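Local coordinates for protein tRNA (adenine(58)-N(1))-methyltransferase TrmI (Thermus thermophilus, PDB 5C0O) that catalyses the S-adenosylmethionine-dependent N1-methylation of adenosine 58 in tRNA and is required for cell growth at extreme temperatures, at residues 98-103 with 167-172; 122-127 with 152-157. The protein carries 1 engineered substitution. All coordinates share one frame; numbering follows the deposited sequence.

Interaction 1: 98-103 with 167-172. With SAM (S-adenosylmethionine), chain E.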
# COMPACT_ATOMS: atom_id res chain seq x y z
N LEU A 98 -22.42 19.59 -4.77
CA LEU A 98 -23.10 19.48 -3.48
C LEU A 98 -22.17 18.82 -2.46
O LEU A 98 -21.39 17.93 -2.82
CB LEU A 98 -24.38 18.67 -3.63
CG LEU A 98 -25.43 18.81 -2.52
CD1 LEU A 98 -26.21 20.10 -2.68
CD2 LEU A 98 -26.36 17.61 -2.54
N GLU A 99 -22.24 19.25 -1.20
CA GLU A 99 -21.40 18.66 -0.15
C GLU A 99 -22.13 18.43 1.16
O GLU A 99 -23.00 19.21 1.56
CB GLU A 99 -20.18 19.53 0.13
CG GLU A 99 -19.16 18.85 1.05
CD GLU A 99 -18.06 19.78 1.55
OE1 GLU A 99 -18.13 20.99 1.28
OE2 GLU A 99 -17.14 19.28 2.23
N ALA A 100 -21.77 17.34 1.83
CA ALA A 100 -22.15 17.11 3.21
C ALA A 100 -21.26 16.01 3.81
O ALA A 100 -21.05 14.99 3.14
CB ALA A 100 -23.61 16.71 3.31
N GLY A 101 -20.71 16.18 5.02
CA GLY A 101 -20.89 17.35 5.87
C GLY A 101 -19.67 18.25 5.82
O GLY A 101 -18.57 17.79 5.48
N THR A 102 -19.84 19.52 6.17
CA THR A 102 -18.75 20.48 6.10
C THR A 102 -17.65 20.17 7.12
O THR A 102 -16.48 20.45 6.88
CB THR A 102 -19.25 21.92 6.34
OG1 THR A 102 -20.53 22.10 5.73
CG2 THR A 102 -18.26 22.93 5.76
N GLY A 103 -18.04 19.59 8.26
CA GLY A 103 -17.09 19.19 9.28
C GLY A 103 -16.27 20.35 9.80
O GLY A 103 -16.76 21.19 10.55
N VAL A 167 -21.98 15.34 -6.20
CA VAL A 167 -22.29 15.27 -4.77
C VAL A 167 -21.12 14.64 -4.04
O VAL A 167 -20.84 13.45 -4.19
CB VAL A 167 -23.56 14.45 -4.49
CG1 VAL A 167 -23.97 14.61 -3.04
CG2 VAL A 167 -24.70 14.86 -5.41
N ALA A 168 -20.42 15.46 -3.26
CA ALA A 168 -19.28 15.00 -2.47
C ALA A 168 -19.74 14.69 -1.05
O ALA A 168 -20.29 15.56 -0.37
CB ALA A 168 -18.17 16.04 -2.46
N LEU A 169 -19.52 13.45 -0.61
CA LEU A 169 -20.01 13.01 0.69
C LEU A 169 -18.90 12.61 1.65
O LEU A 169 -17.98 11.88 1.28
CB LEU A 169 -20.98 11.84 0.53
CG LEU A 169 -22.35 12.11 -0.10
CD1 LEU A 169 -23.16 10.83 -0.08
CD2 LEU A 169 -23.10 13.23 0.61
N ASP A 170 -19.00 13.10 2.88
CA ASP A 170 -18.19 12.61 3.98
C ASP A 170 -19.04 12.61 5.24
O ASP A 170 -19.05 13.58 6.01
CB ASP A 170 -16.93 13.47 4.18
CG ASP A 170 -16.05 12.96 5.31
OD1 ASP A 170 -16.39 11.92 5.92
OD2 ASP A 170 -15.00 13.59 5.58
N LEU A 171 -19.77 11.52 5.44
CA LEU A 171 -20.56 11.32 6.65
C LEU A 171 -20.67 9.83 6.95
O LEU A 171 -20.28 8.99 6.13
CB LEU A 171 -21.95 11.95 6.51
CG LEU A 171 -22.36 12.55 5.16
CD1 LEU A 171 -22.82 11.46 4.20
CD2 LEU A 171 -23.45 13.60 5.34
N MET A 172 -21.20 9.50 8.12
CA MET A 172 -21.22 8.12 8.60
C MET A 172 -22.30 7.28 7.92
O MET A 172 -22.14 6.06 7.77
CB MET A 172 -21.43 8.09 10.11
N SAM E . -13.99 15.89 5.02
CA SAM E . -14.73 16.73 5.95
C SAM E . -13.99 18.03 6.24
O SAM E . -14.31 18.76 7.18
OXT SAM E . -13.03 18.39 5.54
CB SAM E . -14.99 16.01 7.27
CG SAM E . -16.46 15.97 7.68
SD SAM E . -16.71 15.30 9.35
CE SAM E . -15.86 13.71 9.23
C5' SAM E . -18.45 14.80 9.30
C4' SAM E . -19.41 15.96 9.50
O4' SAM E . -20.58 15.75 8.74
C3' SAM E . -19.87 16.15 10.94
O3' SAM E . -19.21 17.25 11.52
C2' SAM E . -21.36 16.41 10.87
O2' SAM E . -21.65 17.72 11.30
C1' SAM E . -21.70 16.31 9.39
N9 SAM E . -22.86 15.45 9.10
C8 SAM E . -23.06 14.16 9.52
N7 SAM E . -24.25 13.74 9.03
C5 SAM E . -24.80 14.74 8.31
C6 SAM E . -25.99 14.83 7.60
N6 SAM E . -26.83 13.80 7.56
N1 SAM E . -26.30 16.01 6.94
C2 SAM E . -25.43 17.08 7.00
N3 SAM E . -24.25 16.97 7.70
C4 SAM E . -23.94 15.82 8.34
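L98, E99 and A100 run parallel to V167, A168 and L169 as neighbouring strands, their short axes 4.6 Å apart at closest and inclined by 14°. Hydrogen bonds alternate between the two segments: A168 N donates to L98 O at 2.7 Å, A100 N to A168 O, and D170 N to A100 O. A fourth bond follows these pairs, from G101 N to D170 O, with the donor well above the carbonyl plane; a cis peptide joins A100 to G101 here. On one face of the sheet L98 and V167 lie alongside each other, CD2 of the leucine touching CG1 of the valine. The same face carries A100, whose CB meets L171 CD2 at 3.7 Å. L171 bridges protein and cofactor: its CG rests near A100 O, while its CD2 lies over a face of the adenine, 3.5 Å from SAM C5. E99 points to the other face, its extended chain taking OE1 to the hydroxyls of S123 and T108. The carboxylate of D170, with CG anti to the backbone N (chi1 -179°), accepts a bond from the SAM amino nitrogen, N to OD2 2.6 Å. G101, having no side chain, lets its CA approach SAM O4' to 3.3 Å. Parallel strands ending beside the cofactor are the hallmark of the Rossmann-like class I methyltransferase fold, and G101 and G103 are consistent with its glycine-rich loop. The chemistry divides accordingly: apolar carbons lie against the adenine, while the D170 carboxylate holds the methionine amino group of the cofactor in place.

Interaction 2: 122-127 with 152-157. With SAM (S-adenosylmethionine), chain E.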
# COMPACT_ATOMS: atom_id res chain seq x y z
N GLU A 122 -22.15 23.99 -2.80
CA GLU A 122 -23.35 24.01 -1.96
C GLU A 122 -23.21 22.99 -0.83
O GLU A 122 -23.48 21.80 -1.02
CB GLU A 122 -24.59 23.73 -2.81
CG GLU A 122 -25.88 24.33 -2.26
CD GLU A 122 -26.12 25.74 -2.77
OE1 GLU A 122 -26.28 25.91 -4.00
OE2 GLU A 122 -26.13 26.68 -1.95
N SER A 123 -22.80 23.45 0.35
CA SER A 123 -22.39 22.56 1.44
C SER A 123 -23.30 22.63 2.66
O SER A 123 -23.66 23.72 3.12
CB SER A 123 -20.95 22.89 1.85
OG SER A 123 -20.55 22.09 2.95
N TYR A 124 -23.64 21.46 3.20
CA TYR A 124 -24.53 21.34 4.35
C TYR A 124 -23.84 20.74 5.57
O TYR A 124 -23.09 19.77 5.45
CB TYR A 124 -25.75 20.49 3.98
CG TYR A 124 -26.59 21.09 2.87
CD1 TYR A 124 -26.17 21.03 1.55
CD2 TYR A 124 -27.79 21.72 3.15
CE1 TYR A 124 -26.93 21.57 0.54
CE2 TYR A 124 -28.56 22.27 2.14
CZ TYR A 124 -28.12 22.19 0.83
OH TYR A 124 -28.87 22.74 -0.18
N GLU A 125 -24.10 21.31 6.74
CA GLU A 125 -23.62 20.77 8.01
C GLU A 125 -24.76 20.78 9.03
O GLU A 125 -25.51 21.75 9.11
CB GLU A 125 -22.43 21.58 8.54
CG GLU A 125 -21.86 21.08 9.87
CD GLU A 125 -21.47 19.61 9.82
OE1 GLU A 125 -21.01 19.15 8.76
OE2 GLU A 125 -21.63 18.91 10.85
N ALA A 126 -24.89 19.70 9.79
CA ALA A 126 -26.04 19.53 10.67
C ALA A 126 -25.77 19.92 12.12
O ALA A 126 -26.67 19.84 12.96
CB ALA A 126 -26.52 18.08 10.60
N ARG A 127 -24.54 20.34 12.41
CA ARG A 127 -24.17 20.75 13.77
C ARG A 127 -23.66 22.19 13.79
O ARG A 127 -22.64 22.50 13.17
CB ARG A 127 -23.09 19.81 14.33
N GLY A 152 -27.98 22.12 8.72
CA GLY A 152 -28.96 21.04 8.83
C GLY A 152 -28.64 19.82 8.00
O GLY A 152 -27.69 19.81 7.21
N LYS A 153 -29.45 18.78 8.18
CA LYS A 153 -29.29 17.53 7.46
C LYS A 153 -29.50 17.73 5.96
O LYS A 153 -30.36 18.50 5.54
CB LYS A 153 -30.27 16.48 7.97
CG LYS A 153 -30.18 16.21 9.45
CD LYS A 153 -30.85 14.90 9.80
CE LYS A 153 -30.84 14.65 11.30
NZ LYS A 153 -30.64 13.21 11.61
N LEU A 154 -28.72 17.02 5.16
CA LEU A 154 -28.89 17.06 3.72
C LEU A 154 -30.20 16.37 3.36
O LEU A 154 -30.80 16.69 2.34
CB LEU A 154 -27.70 16.39 3.01
CG LEU A 154 -27.55 16.61 1.50
CD1 LEU A 154 -27.75 18.06 1.12
CD2 LEU A 154 -26.17 16.16 1.02
N GLU A 155 -30.64 15.44 4.20
CA GLU A 155 -31.85 14.65 3.96
C GLU A 155 -33.14 15.47 4.00
O GLU A 155 -34.18 15.00 3.55
CB GLU A 155 -31.98 13.52 4.98
CG GLU A 155 -30.77 12.64 5.13
CD GLU A 155 -29.95 12.99 6.36
OE1 GLU A 155 -28.99 13.78 6.23
OE2 GLU A 155 -30.28 12.49 7.45
N GLU A 156 -33.07 16.67 4.55
CA GLU A 156 -34.25 17.51 4.75
C GLU A 156 -34.18 18.80 3.93
O GLU A 156 -35.14 19.58 3.92
CB GLU A 156 -34.42 17.84 6.23
CG GLU A 156 -35.13 16.75 7.03
CD GLU A 156 -34.53 16.53 8.40
OE1 GLU A 156 -34.10 17.51 9.04
OE2 GLU A 156 -34.49 15.36 8.85
N ALA A 157 -33.07 19.02 3.25
CA ALA A 157 -32.85 20.26 2.51
C ALA A 157 -33.59 20.27 1.17
O ALA A 157 -33.81 19.23 0.56
CB ALA A 157 -31.37 20.48 2.29
N SAM E . -13.99 15.89 5.02
CA SAM E . -14.73 16.73 5.95
C SAM E . -13.99 18.03 6.24
O SAM E . -14.31 18.76 7.18
OXT SAM E . -13.03 18.39 5.54
CB SAM E . -14.99 16.01 7.27
CG SAM E . -16.46 15.97 7.68
SD SAM E . -16.71 15.30 9.35
CE SAM E . -15.86 13.71 9.23
C5' SAM E . -18.45 14.80 9.30
C4' SAM E . -19.41 15.96 9.50
O4' SAM E . -20.58 15.75 8.74
C3' SAM E . -19.87 16.15 10.94
O3' SAM E . -19.21 17.25 11.52
C2' SAM E . -21.36 16.41 10.87
O2' SAM E . -21.65 17.72 11.30
C1' SAM E . -21.70 16.31 9.39
N9 SAM E . -22.86 15.45 9.10
C8 SAM E . -23.06 14.16 9.52
N7 SAM E . -24.25 13.74 9.03
C5 SAM E . -24.80 14.74 8.31
C6 SAM E . -25.99 14.83 7.60
N6 SAM E . -26.83 13.80 7.56
N1 SAM E . -26.30 16.01 6.94
C2 SAM E . -25.43 17.08 7.00
N3 SAM E . -24.25 16.97 7.70
C4 SAM E . -23.94 15.82 8.34
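Y124 and L154 make the main apolar contact, their side chains crossing at about a right angle. L154 CD1 sits over one face of the tyrosine ring, 3.7 Å from its centroid, a CH-pi contact displaced toward the rim, nearest Y124 CD1; the leucine reaches it with CG anti to the backbone N (chi1 -167°). A157 CB comes obliquely to Y124 CE2, and G152 O lies near the ring plane at its edge. A126 CB adds a looser contact with K153 CG. The backbones are joined by a hydrogen bond from G152 N to E125 O, the donor lying above the carbonyl plane. Polar bonds to the cofactor come from both segments. L154 N donates to SAM N1 at 3.2 Å, and SAM N6 donates almost straight to E155 OE1, so the loop reads two neighbouring positions of the adenine. The CB bond of E125 turns away from the loop, and its carboxylate lies at the ribose; the bond from SAM O3' to E125 OE2 is doubtful, because that oxygen is modelled impossibly close to O2'. An acid binding the ribose hydroxyls at the end of this strand is a recurrent feature of class I methyltransferases. Strand 120-125 lies between strands 96-100 and 147-151, and the loop 152-157 follows the latter. H150 stacks on the Y124 ring, L98 touches both Y124 and L154, and helix 128-139 approaches E125 through H130 and L131.

Overall arrangement
Interactions 1 and 2 lie in the catalytic domain, their centres about 9 Å apart, and line one S-adenosylmethionine pocket. Along the chain the order is 98-103, 122-127, 152-157, 167-172, so the partners of interaction 2 fall between those of interaction 1. Strands 147-151, 120-125, 96-100 and 164-169 are consecutive and parallel in the mixed sheet. The contacts also meet: E99 N lies 2.8 Å from E122 O, a probable hydrogen bond, and G103 N is bonded to E125 OE1. The cofactor spans the strand ends: interaction 1 meets the methionine end, one adenine face and the ribose ring oxygen, interaction 2 the ribose hydroxyls and adenine N1 and N6, illustrating how a Rossmann-like fold divides recognition among loops.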